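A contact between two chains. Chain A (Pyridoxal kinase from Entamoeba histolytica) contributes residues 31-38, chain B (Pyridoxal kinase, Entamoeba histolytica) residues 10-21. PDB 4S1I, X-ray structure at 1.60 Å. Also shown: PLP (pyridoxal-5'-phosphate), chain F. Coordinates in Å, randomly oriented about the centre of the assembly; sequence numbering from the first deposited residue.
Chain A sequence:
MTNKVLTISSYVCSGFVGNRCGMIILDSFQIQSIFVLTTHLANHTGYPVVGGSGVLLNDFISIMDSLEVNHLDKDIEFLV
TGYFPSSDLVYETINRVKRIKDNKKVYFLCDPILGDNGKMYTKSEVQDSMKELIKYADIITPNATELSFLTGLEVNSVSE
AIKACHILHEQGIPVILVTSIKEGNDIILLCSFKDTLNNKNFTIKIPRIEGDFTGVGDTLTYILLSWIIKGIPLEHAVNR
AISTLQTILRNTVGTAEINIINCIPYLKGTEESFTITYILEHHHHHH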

# COMPACT_ATOMS: atom_id res chain seq x y z
N ILE A 31 -12.86 -1.25 0.80
CA ILE A 31 -13.30 -0.00 0.17
C ILE A 31 -12.31 0.30 -0.94
O ILE A 31 -11.12 0.54 -0.70
N GLN A 32 -12.83 0.38 -2.14
CA GLN A 32 -12.05 0.61 -3.29
C GLN A 32 -11.58 2.01 -3.38
O GLN A 32 -12.33 2.94 -3.42
N SER A 33 -10.28 2.11 -3.48
CA SER A 33 -9.61 3.41 -3.27
C SER A 33 -8.43 3.63 -4.16
O SER A 33 -7.75 2.67 -4.51
N ILE A 34 -8.24 4.88 -4.57
CA ILE A 34 -7.02 5.34 -5.25
C ILE A 34 -6.11 5.96 -4.25
O ILE A 34 -6.46 6.86 -3.52
N PHE A 35 -4.87 5.48 -4.19
CA PHE A 35 -3.82 6.03 -3.32
C PHE A 35 -2.76 6.80 -4.08
O PHE A 35 -1.84 6.19 -4.67
N VAL A 36 -2.88 8.12 -4.06
CA VAL A 36 -1.91 9.01 -4.76
C VAL A 36 -0.91 9.44 -3.66
O VAL A 36 -1.27 9.89 -2.58
N LEU A 37 0.35 9.18 -3.92
CA LEU A 37 1.40 9.40 -2.92
C LEU A 37 2.01 10.79 -2.98
O LEU A 37 2.10 11.39 -4.05
N THR A 38 2.32 11.35 -1.84
CA THR A 38 2.96 12.69 -1.78
C THR A 38 4.43 12.62 -1.45
O THR A 38 5.16 13.61 -1.55
N SER B 10 6.81 -2.38 -8.96
CA SER B 10 6.07 -1.20 -9.40
C SER B 10 4.95 -0.84 -8.49
O SER B 10 4.49 -1.63 -7.68
N TYR B 11 4.53 0.42 -8.61
CA TYR B 11 3.37 0.91 -7.88
C TYR B 11 2.43 1.67 -8.77
O TYR B 11 2.89 2.53 -9.64
N VAL B 12 1.15 1.41 -8.67
CA VAL B 12 0.10 2.17 -9.42
C VAL B 12 -0.86 2.66 -8.34
O VAL B 12 -1.28 1.96 -7.39
N CYS B 13 -1.34 3.86 -8.51
CA CYS B 13 -2.29 4.50 -7.63
C CYS B 13 -3.66 3.82 -7.63
O CYS B 13 -4.33 3.76 -6.58
N SER B 14 -4.14 3.50 -8.87
CA SER B 14 -5.41 2.79 -9.06
C SER B 14 -5.05 1.44 -9.69
O SER B 14 -4.17 1.37 -10.51
N GLY B 15 -5.72 0.37 -9.27
CA GLY B 15 -5.49 -0.97 -9.87
C GLY B 15 -4.48 -1.81 -9.14
O GLY B 15 -3.90 -1.35 -8.16
N PHE B 16 -4.30 -3.06 -9.61
CA PHE B 16 -3.59 -4.06 -8.77
C PHE B 16 -2.52 -4.70 -9.67
O PHE B 16 -2.83 -5.62 -10.45
N VAL B 17 -1.31 -4.15 -9.66
CA VAL B 17 -0.16 -4.81 -10.28
C VAL B 17 0.98 -4.58 -9.37
O VAL B 17 0.94 -3.73 -8.48
N GLY B 18 2.01 -5.38 -9.59
CA GLY B 18 3.28 -5.20 -8.92
C GLY B 18 3.19 -5.08 -7.44
O GLY B 18 2.54 -5.97 -6.79
N ASN B 19 3.90 -4.11 -6.83
CA ASN B 19 3.97 -4.01 -5.34
C ASN B 19 2.60 -3.67 -4.78
O ASN B 19 2.36 -3.92 -3.59
N ARG B 20 1.65 -3.13 -5.55
CA ARG B 20 0.29 -2.89 -5.00
C ARG B 20 -0.46 -4.23 -4.74
O ARG B 20 -1.06 -4.43 -3.68
N CYS B 21 -0.28 -5.22 -5.58
CA CYS B 21 -0.78 -6.57 -5.34
C CYS B 21 -0.06 -7.15 -4.16
O CYS B 21 -0.67 -7.77 -3.27

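Strand 33-37 of chain A lies against the loop at 11-16 of chain B and the helical turn that follows, burying 416 Å² in all. Two direct hydrogen bonds join the stretches, and both use the backbone of Phe A35. Its N donates to Cys B13 O (3.0 Å, N-H...O angle 153°), while its O accepts from Tyr B11 OH (2.7 Å), so both main-chain polar groups of this residue are satisfied by chain B. Two CA-H...O contacts flank the pair: Ile A34 CA lies 3.4 Å from Cys B13 O, and Cys B13 CA lies 3.4 Å from Phe A35 O.

Tyr B11, with chi1 t, points its CA-to-CB bond toward the strand and so carries its hydroxyl to the carbonyl of Phe A35, which sits near the plane of the tyrosine ring. One face of that ring is covered by Leu A37, which also points toward its partner (chi1 m, chi2 t); Leu A37 CD1 is 4.1 Å from the Tyr B11 ring centroid, 22° off the normal, a CH-pi contact. Cys B13 (m) is directed sideways and fits along the strand, its CB 4.0 Å from Ile A34 CG2 and its SG 4.2 Å from Val A36 CG2, although Val A36 (t) has its CA-to-CB bond pointing away. Ile A34 (m, t) also reaches Ser B14, with CG1 4.2 Å from Ser B14 CB; Ser B14 OG is hydrogen-bonded elsewhere in the structure.

Phe A35 (m) is directed sideways and sets CD2 over one face of the Arg B20 guanidinium, with CE2 3.4 Å from Arg B20 NH2. The arginine points toward the strand (chi1 t, chi2 p, chi3 t). Its NH2 donates to the O of water 2 (3.0 Å), and that water O donates to Ser A33 O (2.7 Å), bridging the chains. The O of water 1 accepts from Gly B15 N (2.9 Å) and gives a weak bond to Ser A33 O (3.5 Å). Ser A33 O thus receives both waters, while Ser A33 OG (m) donates within its own chain to Ile A31 O (2.9 Å). Phe B16 (m) starts sideways, but its ring end approaches the side chain of Gln A32.

Away from the strand, Ser B10 (p) turns to the bound PLP: its OG donates to PLP O3 at a very short 2.4 Å, while Ser B10 O accepts from Asn B19 N (2.7 Å).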

# COMPACT_ATOMS: atom_id res chain seq x y z
CB ILE A 31 -13.37 1.13 1.18
CG1 ILE A 31 -14.43 0.83 2.28
CG2 ILE A 31 -13.64 2.48 0.53
CD1 ILE A 31 -14.33 1.72 3.47
CB GLN A 32 -12.86 0.40 -4.52
CG GLN A 32 -12.04 -0.09 -5.56
CD GLN A 32 -12.32 -1.51 -5.78
OE1 GLN A 32 -13.06 -2.13 -5.04
NE2 GLN A 32 -11.79 -2.03 -6.80
CB SER A 33 -9.12 3.53 -1.82
OG SER A 33 -10.18 3.31 -0.91
CB ILE A 34 -7.45 6.42 -6.30
CG1 ILE A 34 -8.44 5.89 -7.24
CG2 ILE A 34 -6.21 6.93 -7.04
CD1 ILE A 34 -9.07 7.00 -8.18
CB PHE A 35 -3.18 4.88 -2.54
CG PHE A 35 -4.15 4.13 -1.68
CD1 PHE A 35 -4.39 4.54 -0.37
CD2 PHE A 35 -4.86 3.00 -2.14
CE1 PHE A 35 -5.34 3.85 0.40
CE2 PHE A 35 -5.78 2.33 -1.36
CZ PHE A 35 -5.97 2.75 -0.09
CB VAL A 36 -2.53 10.26 -5.34
CG1 VAL A 36 -1.48 11.16 -5.92
CG2 VAL A 36 -3.52 9.90 -6.43
CB LEU A 37 2.51 8.39 -3.13
CG LEU A 37 2.07 6.95 -3.22
CD1 LEU A 37 3.25 6.01 -3.33
CD2 LEU A 37 1.06 6.49 -2.18
CB THR A 38 2.31 13.63 -0.75
OG1 THR A 38 2.45 13.04 0.54
CG2 THR A 38 0.81 13.86 -1.10
CB SER B 10 5.63 -1.43 -10.81
OG SER B 10 4.78 -2.60 -10.82
CB TYR B 11 3.78 1.85 -6.74
CG TYR B 11 2.63 2.37 -5.94
CD1 TYR B 11 2.06 1.68 -4.90
CD2 TYR B 11 2.05 3.58 -6.27
CE1 TYR B 11 1.01 2.21 -4.21
CE2 TYR B 11 0.97 4.10 -5.61
CZ TYR B 11 0.38 3.37 -4.60
OH TYR B 11 -0.71 3.90 -3.93
CB VAL B 12 -0.66 1.30 -10.47
CG1 VAL B 12 0.34 0.86 -11.52
CG2 VAL B 12 -1.30 0.06 -9.89
CB CYS B 13 -2.43 6.00 -7.86
SG CYS B 13 -0.88 6.93 -7.72
CB SER B 14 -6.26 3.55 -10.03
OG SER B 14 -7.51 2.91 -10.20
CB PHE B 16 -4.60 -5.13 -8.27
CG PHE B 16 -5.81 -4.55 -7.61
CD1 PHE B 16 -5.66 -3.79 -6.45
CD2 PHE B 16 -7.10 -4.66 -8.19
CE1 PHE B 16 -6.77 -3.10 -5.90
CE2 PHE B 16 -8.20 -4.06 -7.60
CZ PHE B 16 -8.01 -3.30 -6.42
CB VAL B 17 0.17 -4.33 -11.74
CG1 VAL B 17 -0.97 -4.57 -12.74
CG2 VAL B 17 0.53 -2.82 -11.73
CB ASN B 19 5.04 -3.04 -4.81
CG ASN B 19 6.20 -3.73 -4.24
OD1 ASN B 19 6.18 -4.97 -3.99
ND2 ASN B 19 7.19 -2.98 -3.93
CB ARG B 20 -0.44 -1.92 -5.92
CG ARG B 20 -1.79 -1.55 -5.40
CD ARG B 20 -1.73 -0.62 -4.16
NE ARG B 20 -3.14 -0.44 -3.82
CZ ARG B 20 -3.74 -0.89 -2.72
NH1 ARG B 20 -3.02 -1.30 -1.62
NH2 ARG B 20 -4.99 -0.73 -2.61
CB CYS B 21 -0.50 -7.54 -6.48
SG CYS B 21 -1.37 -7.21 -7.97
N1 PLP F . 2.21 -1.72 -15.59
C2 PLP F . 2.96 -1.87 -14.48
C2A PLP F . 3.45 -0.67 -13.82
C3 PLP F . 3.26 -3.16 -13.96
O3 PLP F . 3.93 -3.37 -12.92
C4 PLP F . 2.77 -4.35 -14.62
C4A PLP F . 3.08 -5.66 -14.08
O4A PLP F . 2.65 -6.72 -14.46
C5 PLP F . 2.01 -4.03 -15.77
C6 PLP F . 1.79 -2.70 -16.18
C5A PLP F . 1.43 -5.09 -16.58
O4P PLP F . 0.66 -4.28 -17.38
P PLP F . -0.24 -4.78 -18.56
O1P PLP F . -1.55 -4.73 -17.88
O2P PLP F . 0.05 -6.16 -18.97
O3P PLP F . 0.16 -3.80 -19.63
O HOH W 1 -7.90 0.72 -7.40
O HOH W 2 -5.86 0.82 -5.01